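Local structure of uncharacterized protein PA2218 (Pseudomonas aeruginosa, 2HDW) at residues A[261-264]-A[265-269]; A[343-346]-A[347-350]; A[250-253]-A[254-258]. The protein is of unknown function but has an alpha/beta hydrolase fold and probably acts as a hydrolase. All coordinates share one frame; numbering follows the deposited sequence.

Contact 1 (A[261-264]-A[265-269])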
ATOM      1  N   VAL A 261      17.152   3.698  -9.484  1.00 11.15           N
ATOM      2  CA  VAL A 261      17.355   5.116  -9.751  1.00 11.77           C
ATOM      3  C   VAL A 261      15.977   5.772  -9.796  1.00 11.48           C
ATOM      4  O   VAL A 261      15.790   6.895  -9.319  1.00 10.86           O
ATOM      5  CB  VAL A 261      18.051   5.334 -11.101  1.00 13.07           C
ATOM      6  CG1 VAL A 261      18.160   6.828 -11.390  1.00 12.47           C
ATOM      7  CG2 VAL A 261      19.441   4.688 -11.078  1.00 12.87           C
ATOM      8  N   ASP A 262      15.015   5.058 -10.378  1.00 10.42           N
ATOM      9  CA  ASP A 262      13.648   5.557 -10.468  1.00  9.34           C
ATOM     10  C   ASP A 262      13.082   5.787  -9.070  1.00 10.77           C
ATOM     11  O   ASP A 262      12.469   6.823  -8.808  1.00 10.25           O
ATOM     12  CB  ASP A 262      12.747   4.560 -11.200  1.00  9.05           C
ATOM     13  CG  ASP A 262      13.028   4.493 -12.690  1.00 10.64           C
ATOM     14  OD1 ASP A 262      13.773   5.355 -13.209  1.00 11.18           O
ATOM     15  OD2 ASP A 262      12.490   3.575 -13.343  1.00 10.59           O
ATOM     16  N   TYR A 263      13.274   4.812  -8.182  1.00  8.92           N
ATOM     17  CA  TYR A 263      12.775   4.929  -6.815  1.00 11.35           C
ATOM     18  C   TYR A 263      13.367   6.154  -6.131  1.00 11.86           C
ATOM     19  O   TYR A 263      12.666   6.895  -5.445  1.00 12.24           O
ATOM     20  CB  TYR A 263      13.120   3.683  -5.994  1.00 10.89           C
ATOM     21  CG  TYR A 263      12.147   2.532  -6.141  1.00 11.52           C
ATOM     22  CD1 TYR A 263      10.769   2.744  -6.086  1.00 12.79           C
ATOM     23  CD2 TYR A 263      12.603   1.222  -6.263  1.00 11.44           C
ATOM     24  CE1 TYR A 263       9.868   1.672  -6.145  1.00 11.68           C
ATOM     25  CE2 TYR A 263      11.713   0.142  -6.319  1.00 12.03           C
ATOM     26  CZ  TYR A 263      10.348   0.376  -6.259  1.00 12.12           C
ATOM     27  OH  TYR A 263       9.470  -0.685  -6.299  1.00 11.82           O
ATOM     28  N   HIS A 264      14.668   6.353  -6.310  1.00 11.50           N
ATOM     29  CA  HIS A 264      15.338   7.505  -5.722  1.00 12.35           C
ATOM     30  C   HIS A 264      14.742   8.800  -6.264  1.00 12.08           C
ATOM     31  O   HIS A 264      14.451   9.724  -5.509  1.00 12.50           O
ATOM     32  CB  HIS A 264      16.837   7.482  -6.036  1.00 12.52           C
ATOM     33  CG  HIS A 264      17.525   8.781  -5.753  1.00 14.69           C
ATOM     34  ND1 HIS A 264      17.392   9.885  -6.567  1.00 17.59           N
ATOM     35  CD2 HIS A 264      18.308   9.169  -4.720  1.00 14.76           C
ATOM     36  CE1 HIS A 264      18.061  10.899  -6.048  1.00 15.65           C
ATOM     37  NE2 HIS A 264      18.628  10.491  -4.926  1.00 15.31           N
ATOM     38  N   ASP A 265      14.562   8.866  -7.579  1.00 11.85           N
ATOM     39  CA  ASP A 265      14.018  10.071  -8.194  1.00 13.56           C
ATOM     40  C   ASP A 265      12.630  10.417  -7.686  1.00 12.97           C
ATOM     41  O   ASP A 265      12.205  11.566  -7.757  1.00 12.59           O
ATOM     42  CB  ASP A 265      13.999   9.929  -9.712  1.00 16.43           C
ATOM     43  CG  ASP A 265      15.394   9.914 -10.302  1.00 18.31           C
ATOM     44  OD1 ASP A 265      16.346  10.292  -9.586  1.00 19.13           O
ATOM     45  OD2 ASP A 265      15.538   9.532 -11.476  1.00 21.25           O
ATOM     46  N   TYR A 266      11.919   9.423  -7.171  1.00 13.96           N
ATOM     47  CA  TYR A 266      10.588   9.680  -6.642  1.00 12.73           C
ATOM     48  C   TYR A 266      10.649   9.999  -5.148  1.00 12.80           C
ATOM     49  O   TYR A 266      10.202  11.060  -4.700  1.00 10.79           O
ATOM     50  CB  TYR A 266       9.679   8.467  -6.849  1.00 12.29           C
ATOM     51  CG  TYR A 266       8.315   8.654  -6.222  1.00 11.68           C
ATOM     52  CD1 TYR A 266       7.361   9.485  -6.813  1.00 11.81           C
ATOM     53  CD2 TYR A 266       8.002   8.057  -5.002  1.00 11.53           C
ATOM     54  CE1 TYR A 266       6.128   9.721  -6.200  1.00 10.86           C
ATOM     55  CE2 TYR A 266       6.777   8.289  -4.378  1.00  9.57           C
ATOM     56  CZ  TYR A 266       5.849   9.119  -4.981  1.00 12.53           C
ATOM     57  OH  TYR A 266       4.646   9.356  -4.357  1.00  9.86           O
ATOM     58  N   TYR A 267      11.216   9.067  -4.388  1.00 12.02           N
ATOM     59  CA  TYR A 267      11.308   9.185  -2.936  1.00 12.40           C
ATOM     60  C   TYR A 267      12.326  10.173  -2.378  1.00 11.57           C
ATOM     61  O   TYR A 267      12.184  10.628  -1.244  1.00 11.62           O
ATOM     62  CB  TYR A 267      11.591   7.807  -2.325  1.00 10.98           C
ATOM     63  CG  TYR A 267      10.430   6.836  -2.368  1.00  9.88           C
ATOM     64  CD1 TYR A 267       9.274   7.065  -1.619  1.00  7.54           C
ATOM     65  CD2 TYR A 267      10.495   5.674  -3.144  1.00  9.19           C
ATOM     66  CE1 TYR A 267       8.206   6.158  -1.640  1.00  8.14           C
ATOM     67  CE2 TYR A 267       9.435   4.763  -3.174  1.00 10.63           C
ATOM     68  CZ  TYR A 267       8.295   5.012  -2.420  1.00  9.28           C
ATOM     69  OH  TYR A 267       7.240   4.120  -2.456  1.00  8.47           O
ATOM     70  N   MET A 268      13.347  10.515  -3.152  1.00 12.31           N
ATOM     71  CA  MET A 268      14.366  11.418  -2.628  1.00 11.88           C
ATOM     72  C   MET A 268      14.580  12.729  -3.383  1.00 13.30           C
ATOM     73  O   MET A 268      15.681  13.279  -3.400  1.00 15.56           O
ATOM     74  CB  MET A 268      15.685  10.657  -2.475  1.00  7.77           C
ATOM     75  CG  MET A 268      15.641   9.598  -1.359  1.00 11.15           C
ATOM     76  SD  MET A 268      15.459  10.314   0.284  1.00  7.60           S
ATOM     77  CE  MET A 268      17.221  10.402   0.775  1.00 12.68           C
ATOM     78  N   THR A 269      13.521  13.213  -4.019  1.00 13.72           N
ATOM     79  CA  THR A 269      13.559  14.489  -4.717  1.00 13.49           C
ATOM     80  C   THR A 269      12.208  15.108  -4.401  1.00 13.29           C
ATOM     81  O   THR A 269      11.337  14.451  -3.828  1.00 13.09           O
ATOM     82  CB  THR A 269      13.670  14.350  -6.251  1.00 14.71           C
ATOM     83  OG1 THR A 269      12.410  13.928  -6.788  1.00 15.14           O
ATOM     84  CG2 THR A 269      14.756  13.353  -6.631  1.00 17.02           C
TER
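Y263 and Y267, one helical turn apart, lie side by side on the buried flank of their helix, with Y263 CD1 3.8 Å from Y267 CE2. The backbone bond from Y267 N to Y263 O (2.8 Å) links the same two residues. Y266 tightens this flank, its CD2 resting over the centre of one face of the Y267 ring. The three tyrosines lie on the second half of helix 258-267, in the chain between sheet strands 197-201 and 309-314 of this alpha/beta hydrolase fold; Y263 OH bonds to Y204 OH, while the Y266 ring meets that of Y348 edge-to-face. The other flank is partly exposed and more polar. There H264 ND1 gives a fairly straight bond to D265 OD1 (3.2 Å, 160°), on the anti side and tilted out of the carboxylate plane, the oxygen lying near the imidazole plane; the two planes stand 79° apart. With CG of H264 anti to the backbone N (chi1 166°), the imidazole extends toward the helix end, where M268 CB sits over one face, 4.0 Å from the ring centroid. M268 is the first residue to leave the helical conformation, yet its N still reaches H264 O at 2.7 Å. Just beyond, T269 OG1 donates to D265 O at 2.6 Å.

Contact 2 (A[343-346]-A[347-350])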
ATOM      1  N   SER A 343       6.789   2.351 -16.658  1.00 13.85           N
ATOM      2  CA  SER A 343       7.737   1.775 -15.711  1.00 13.16           C
ATOM      3  C   SER A 343       6.974   1.539 -14.416  1.00 13.75           C
ATOM      4  O   SER A 343       5.757   1.711 -14.371  1.00 12.54           O
ATOM      5  CB  SER A 343       8.875   2.751 -15.435  1.00 14.04           C
ATOM      6  OG  SER A 343       8.396   3.856 -14.685  1.00 11.68           O
ATOM      7  N   HIS A 344       7.696   1.171 -13.361  1.00 12.43           N
ATOM      8  CA  HIS A 344       7.072   0.933 -12.066  1.00 13.48           C
ATOM      9  C   HIS A 344       6.630   2.253 -11.439  1.00 13.03           C
ATOM     10  O   HIS A 344       5.444   2.448 -11.138  1.00 12.56           O
ATOM     11  CB  HIS A 344       8.047   0.212 -11.129  1.00 14.30           C
ATOM     12  CG  HIS A 344       7.469  -0.096  -9.780  1.00 15.02           C
ATOM     13  ND1 HIS A 344       7.362   0.848  -8.782  1.00 15.73           N
ATOM     14  CD2 HIS A 344       6.910  -1.225  -9.288  1.00 13.01           C
ATOM     15  CE1 HIS A 344       6.762   0.313  -7.734  1.00 12.61           C
ATOM     16  NE2 HIS A 344       6.475  -0.944  -8.016  1.00 15.63           N
ATOM     17  N   VAL A 345       7.578   3.168 -11.246  1.00 12.19           N
ATOM     18  CA  VAL A 345       7.262   4.455 -10.640  1.00 10.80           C
ATOM     19  C   VAL A 345       6.287   5.288 -11.474  1.00 11.02           C
ATOM     20  O   VAL A 345       5.662   6.207 -10.957  1.00 12.39           O
ATOM     21  CB  VAL A 345       8.549   5.270 -10.351  1.00  8.59           C
ATOM     22  CG1 VAL A 345       8.196   6.635  -9.810  1.00 10.08           C
ATOM     23  CG2 VAL A 345       9.408   4.525  -9.324  1.00  6.46           C
ATOM     24  N   ASP A 346       6.135   4.963 -12.753  1.00 10.69           N
ATOM     25  CA  ASP A 346       5.188   5.706 -13.589  1.00 10.17           C
ATOM     26  C   ASP A 346       3.778   5.639 -13.016  1.00  8.87           C
ATOM     27  O   ASP A 346       3.020   6.609 -13.101  1.00  9.56           O
ATOM     28  CB  ASP A 346       5.130   5.147 -15.013  1.00  8.97           C
ATOM     29  CG  ASP A 346       6.203   5.712 -15.914  1.00 14.29           C
ATOM     30  OD1 ASP A 346       6.756   6.792 -15.607  1.00 13.85           O
ATOM     31  OD2 ASP A 346       6.479   5.071 -16.947  1.00 14.58           O
ATOM     32  N   LEU A 347       3.416   4.490 -12.450  1.00  9.19           N
ATOM     33  CA  LEU A 347       2.073   4.324 -11.895  1.00  9.42           C
ATOM     34  C   LEU A 347       1.933   4.855 -10.474  1.00 10.39           C
ATOM     35  O   LEU A 347       0.941   4.590  -9.797  1.00  9.89           O
ATOM     36  CB  LEU A 347       1.640   2.847 -11.961  1.00  8.53           C
ATOM     37  CG  LEU A 347       0.933   2.404 -13.257  1.00  8.12           C
ATOM     38  CD1 LEU A 347       1.793   2.737 -14.468  1.00  8.50           C
ATOM     39  CD2 LEU A 347       0.642   0.909 -13.210  1.00  8.67           C
ATOM     40  N   TYR A 348       2.933   5.607 -10.028  1.00 12.21           N
ATOM     41  CA  TYR A 348       2.911   6.214  -8.701  1.00 11.66           C
ATOM     42  C   TYR A 348       2.216   7.573  -8.789  1.00 12.43           C
ATOM     43  O   TYR A 348       1.309   7.881  -8.007  1.00 11.97           O
ATOM     44  CB  TYR A 348       4.342   6.445  -8.189  1.00 13.42           C
ATOM     45  CG  TYR A 348       4.966   5.312  -7.394  1.00 15.74           C
ATOM     46  CD1 TYR A 348       4.491   4.003  -7.496  1.00 16.30           C
ATOM     47  CD2 TYR A 348       6.066   5.550  -6.563  1.00 17.08           C
ATOM     48  CE1 TYR A 348       5.093   2.956  -6.787  1.00 15.62           C
ATOM     49  CE2 TYR A 348       6.678   4.514  -5.857  1.00 18.13           C
ATOM     50  CZ  TYR A 348       6.185   3.219  -5.975  1.00 17.69           C
ATOM     51  OH  TYR A 348       6.791   2.192  -5.288  1.00 19.00           O
ATOM     52  N   ASP A 349       2.637   8.382  -9.759  1.00 12.20           N
ATOM     53  CA  ASP A 349       2.095   9.730  -9.896  1.00 13.10           C
ATOM     54  C   ASP A 349       1.861  10.260 -11.310  1.00 14.06           C
ATOM     55  O   ASP A 349       1.447  11.409 -11.462  1.00 14.74           O
ATOM     56  CB  ASP A 349       3.017  10.709  -9.161  1.00 12.69           C
ATOM     57  CG  ASP A 349       4.422  10.739  -9.753  1.00 12.83           C
ATOM     58  OD1 ASP A 349       4.746   9.838 -10.553  1.00 15.19           O
ATOM     59  OD2 ASP A 349       5.205  11.658  -9.424  1.00 11.67           O
ATOM     60  N   ARG A 350       2.127   9.461 -12.339  1.00 13.81           N
ATOM     61  CA  ARG A 350       1.925   9.941 -13.706  1.00 15.76           C
ATOM     62  C   ARG A 350       0.470   9.804 -14.144  1.00 17.31           C
ATOM     63  O   ARG A 350      -0.011   8.701 -14.415  1.00 14.89           O
ATOM     64  CB  ARG A 350       2.826   9.191 -14.691  1.00 16.96           C
ATOM     65  CG  ARG A 350       4.323   9.350 -14.456  1.00 18.07           C
ATOM     66  CD  ARG A 350       4.769  10.808 -14.470  1.00 22.25           C
ATOM     67  NE  ARG A 350       6.221  10.925 -14.602  1.00 24.50           N
ATOM     68  CZ  ARG A 350       6.938  11.937 -14.126  1.00 24.77           C
ATOM     69  NH1 ARG A 350       6.340  12.927 -13.478  1.00 26.90           N
ATOM     70  NH2 ARG A 350       8.254  11.956 -14.290  1.00 24.07           N
TER
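H344 and Y348 bring their rings together where the loop enters the short, weakly bonded helix 346-349, whose start is closed by a capping box between S343 and D346. The ring centroids are 5.1 Å apart and the planes are inclined at 72°, an oblique meeting in which the hydroxyl end of Y348 lies at the imidazole edge. V345 fills in beside them: its CA lies over one face of the tyrosine ring, and its CG1, anti to the backbone N (chi1 176°), comes within 4.0 Å of Y348 CD2. Bonds from L347 N to H344 O and from Y348 N to V345 O (2.9 Å) hold the turn that carries this cluster. Farther out, helix 258-267 supplies Y263, which packs against both rings, and C179 touches both H344 and Y348. A histidine in the loop after the last sheet strand is where alpha/beta hydrolases commonly carry their catalytic one, so the site is consistent with an active-site location for H344, though no role is established. Outermost comes the polar frame. R350 N returns to D346 O, the D346 carboxylate also forms a salt bridge with R353, and D349 pairs with R271. The capping box is reciprocal: D346 N donates to S343 OG at 3.2 Å, and S343 N reaches D346 OD2 at 2.8 Å from above the carboxylate plane.

Contact 3 (A[250-253]-A[254-258])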
ATOM      1  N   ASN A 250      16.882   4.160  -0.360  1.00 15.34           N
ATOM      2  CA  ASN A 250      16.965   4.890  -1.620  1.00 17.18           C
ATOM      3  C   ASN A 250      18.063   5.938  -1.763  1.00 19.05           C
ATOM      4  O   ASN A 250      17.839   7.024  -2.301  1.00 19.58           O
ATOM      5  CB  ASN A 250      15.603   5.509  -1.939  1.00 17.46           C
ATOM      6  CG  ASN A 250      14.553   4.456  -2.242  1.00 18.92           C
ATOM      7  OD1 ASN A 250      13.499   4.403  -1.604  1.00 18.49           O
ATOM      8  ND2 ASN A 250      14.843   3.600  -3.216  1.00 15.21           N
ATOM      9  N   GLU A 251      19.256   5.608  -1.281  1.00 21.32           N
ATOM     10  CA  GLU A 251      20.394   6.506  -1.413  1.00 22.65           C
ATOM     11  C   GLU A 251      21.267   5.851  -2.478  1.00 22.78           C
ATOM     12  O   GLU A 251      21.643   4.687  -2.349  1.00 22.93           O
ATOM     13  CB  GLU A 251      21.148   6.630  -0.087  1.00 24.89           C
ATOM     14  CG  GLU A 251      20.263   7.109   1.058  1.00 29.22           C
ATOM     15  CD  GLU A 251      21.012   7.935   2.093  1.00 30.70           C
ATOM     16  OE1 GLU A 251      22.070   7.475   2.584  1.00 29.59           O
ATOM     17  OE2 GLU A 251      20.529   9.046   2.416  1.00 31.12           O
ATOM     18  N   LEU A 252      21.573   6.591  -3.537  1.00 21.00           N
ATOM     19  CA  LEU A 252      22.368   6.041  -4.625  1.00 21.50           C
ATOM     20  C   LEU A 252      23.876   6.134  -4.395  1.00 22.72           C
ATOM     21  O   LEU A 252      24.392   7.167  -3.981  1.00 22.96           O
ATOM     22  CB  LEU A 252      21.982   6.729  -5.934  1.00 19.90           C
ATOM     23  CG  LEU A 252      20.489   6.634  -6.277  1.00 17.63           C
ATOM     24  CD1 LEU A 252      20.195   7.470  -7.508  1.00 19.42           C
ATOM     25  CD2 LEU A 252      20.099   5.178  -6.510  1.00 16.37           C
ATOM     26  N   LYS A 253      24.569   5.034  -4.664  1.00 24.46           N
ATOM     27  CA  LYS A 253      26.015   4.965  -4.490  1.00 26.32           C
ATOM     28  C   LYS A 253      26.679   4.825  -5.853  1.00 26.58           C
ATOM     29  O   LYS A 253      27.893   4.985  -5.988  1.00 28.14           O
ATOM     30  CB  LYS A 253      26.372   3.765  -3.609  1.00 27.23           C
ATOM     31  CG  LYS A 253      25.674   3.787  -2.258  1.00 30.33           C
ATOM     32  CD  LYS A 253      25.985   2.556  -1.427  1.00 32.61           C
ATOM     33  CE  LYS A 253      25.245   2.603  -0.092  1.00 33.65           C
ATOM     34  NZ  LYS A 253      25.511   1.400   0.751  1.00 35.22           N
ATOM     35  N   GLY A 254      25.860   4.540  -6.860  1.00 25.40           N
ATOM     36  CA  GLY A 254      26.362   4.369  -8.209  1.00 23.80           C
ATOM     37  C   GLY A 254      26.307   2.902  -8.580  1.00 24.16           C
ATOM     38  O   GLY A 254      26.543   2.038  -7.739  1.00 25.17           O
ATOM     39  N   GLY A 255      25.985   2.614  -9.835  1.00 23.19           N
ATOM     40  CA  GLY A 255      25.922   1.234 -10.274  1.00 22.84           C
ATOM     41  C   GLY A 255      24.586   0.553 -10.044  1.00 21.90           C
ATOM     42  O   GLY A 255      24.434  -0.631 -10.356  1.00 21.86           O
ATOM     43  N   GLU A 256      23.616   1.289  -9.506  1.00 21.19           N
ATOM     44  CA  GLU A 256      22.292   0.728  -9.245  1.00 19.57           C
ATOM     45  C   GLU A 256      21.483   0.594 -10.526  1.00 17.08           C
ATOM     46  O   GLU A 256      21.613   1.408 -11.440  1.00 15.07           O
ATOM     47  CB  GLU A 256      21.512   1.599  -8.252  1.00 18.99           C
ATOM     48  CG  GLU A 256      22.052   1.562  -6.836  1.00 19.55           C
ATOM     49  CD  GLU A 256      22.991   2.708  -6.527  1.00 20.82           C
ATOM     50  OE1 GLU A 256      23.468   3.370  -7.477  1.00 19.07           O
ATOM     51  OE2 GLU A 256      23.255   2.938  -5.328  1.00 18.43           O
ATOM     52  N   ALA A 257      20.647  -0.437 -10.581  1.00 14.99           N
ATOM     53  CA  ALA A 257      19.802  -0.666 -11.745  1.00 14.40           C
ATOM     54  C   ALA A 257      18.854   0.515 -11.892  1.00 14.07           C
ATOM     55  O   ALA A 257      18.577   1.218 -10.920  1.00 12.01           O
ATOM     56  CB  ALA A 257      19.013  -1.955 -11.571  1.00 16.04           C
ATOM     57  N   GLN A 258      18.349   0.721 -13.103  1.00 12.64           N
ATOM     58  CA  GLN A 258      17.445   1.830 -13.375  1.00 13.72           C
ATOM     59  C   GLN A 258      16.224   1.905 -12.461  1.00 13.69           C
ATOM     60  O   GLN A 258      15.834   2.998 -12.041  1.00 13.57           O
ATOM     61  CB  GLN A 258      16.976   1.788 -14.832  1.00 14.22           C
ATOM     62  CG  GLN A 258      16.169   3.010 -15.251  1.00 16.74           C
ATOM     63  CD  GLN A 258      16.972   4.308 -15.171  1.00 19.22           C
ATOM     64  OE1 GLN A 258      18.052   4.421 -15.754  1.00 19.80           O
ATOM     65  NE2 GLN A 258      16.441   5.293 -14.453  1.00 14.91           N
TER
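Between K253 and E256 the chain reverses through G254 and G255, both with positive phi (108° at G254), a conformation that suits glycine and lets the side chain of E256 fold back toward the residues before the turn. Its carboxylate spans two successive backbone amides. K253 N donates to E256 OE2 at 2.6 Å, almost straight at 172°, and uses the syn lone pair of that oxygen. G254 N reaches the other oxygen, E256 OE1, at 2.7 Å, also from the syn side but less straight and somewhat out of the carboxylate plane. A bend halfway along the glutamate, with chi2 at 96°, turns the carboxylate into the mouth of the reversal. L252 closes in across it: CD2 packs 3.8 Å from E256 CD, and L252 CA lies 3.3 Å from E256 OE2. The leucine also touches H264 of helix 258-267, so it lies between the turn and that helix. The lysine behaves differently. Its chain is extended beyond CG, which leaves K253 NZ 6.7 Å from E256 OE2, too far for a salt bridge. This is a surface turn in the connection from helix 220-240 to helix 258-267, with A257 at the N-cap position of the latter. Gripped by two amide N-H groups, one on each oxygen, the E256 carboxylate is limited in its rotation, and such donors would be expected to favour its ionised form; the turn is thus closed by a side chain bonding to backbone instead of by a pair of opposite charges.

Overall arrangement
Contact 3 comes first along the chain, contact 1 follows on helix 258-267, and contact 2 lies after the last strand of the sheet, 334-339. Contact 1 sits between the others, its centre about 10 Å from that of contact 3 and about 11 Å from that of contact 2; contacts 2 and 3 do not touch, their nearest atoms being about 7 Å apart. Helix 258-267, from the chain between strands 197-201 and 309-314, thus joins a surface turn on one side to segment 343-350, a loop running into short helix 346-349, on the other. Its Y263 reaches H344, near which the hydrolase fold would probably place its active site.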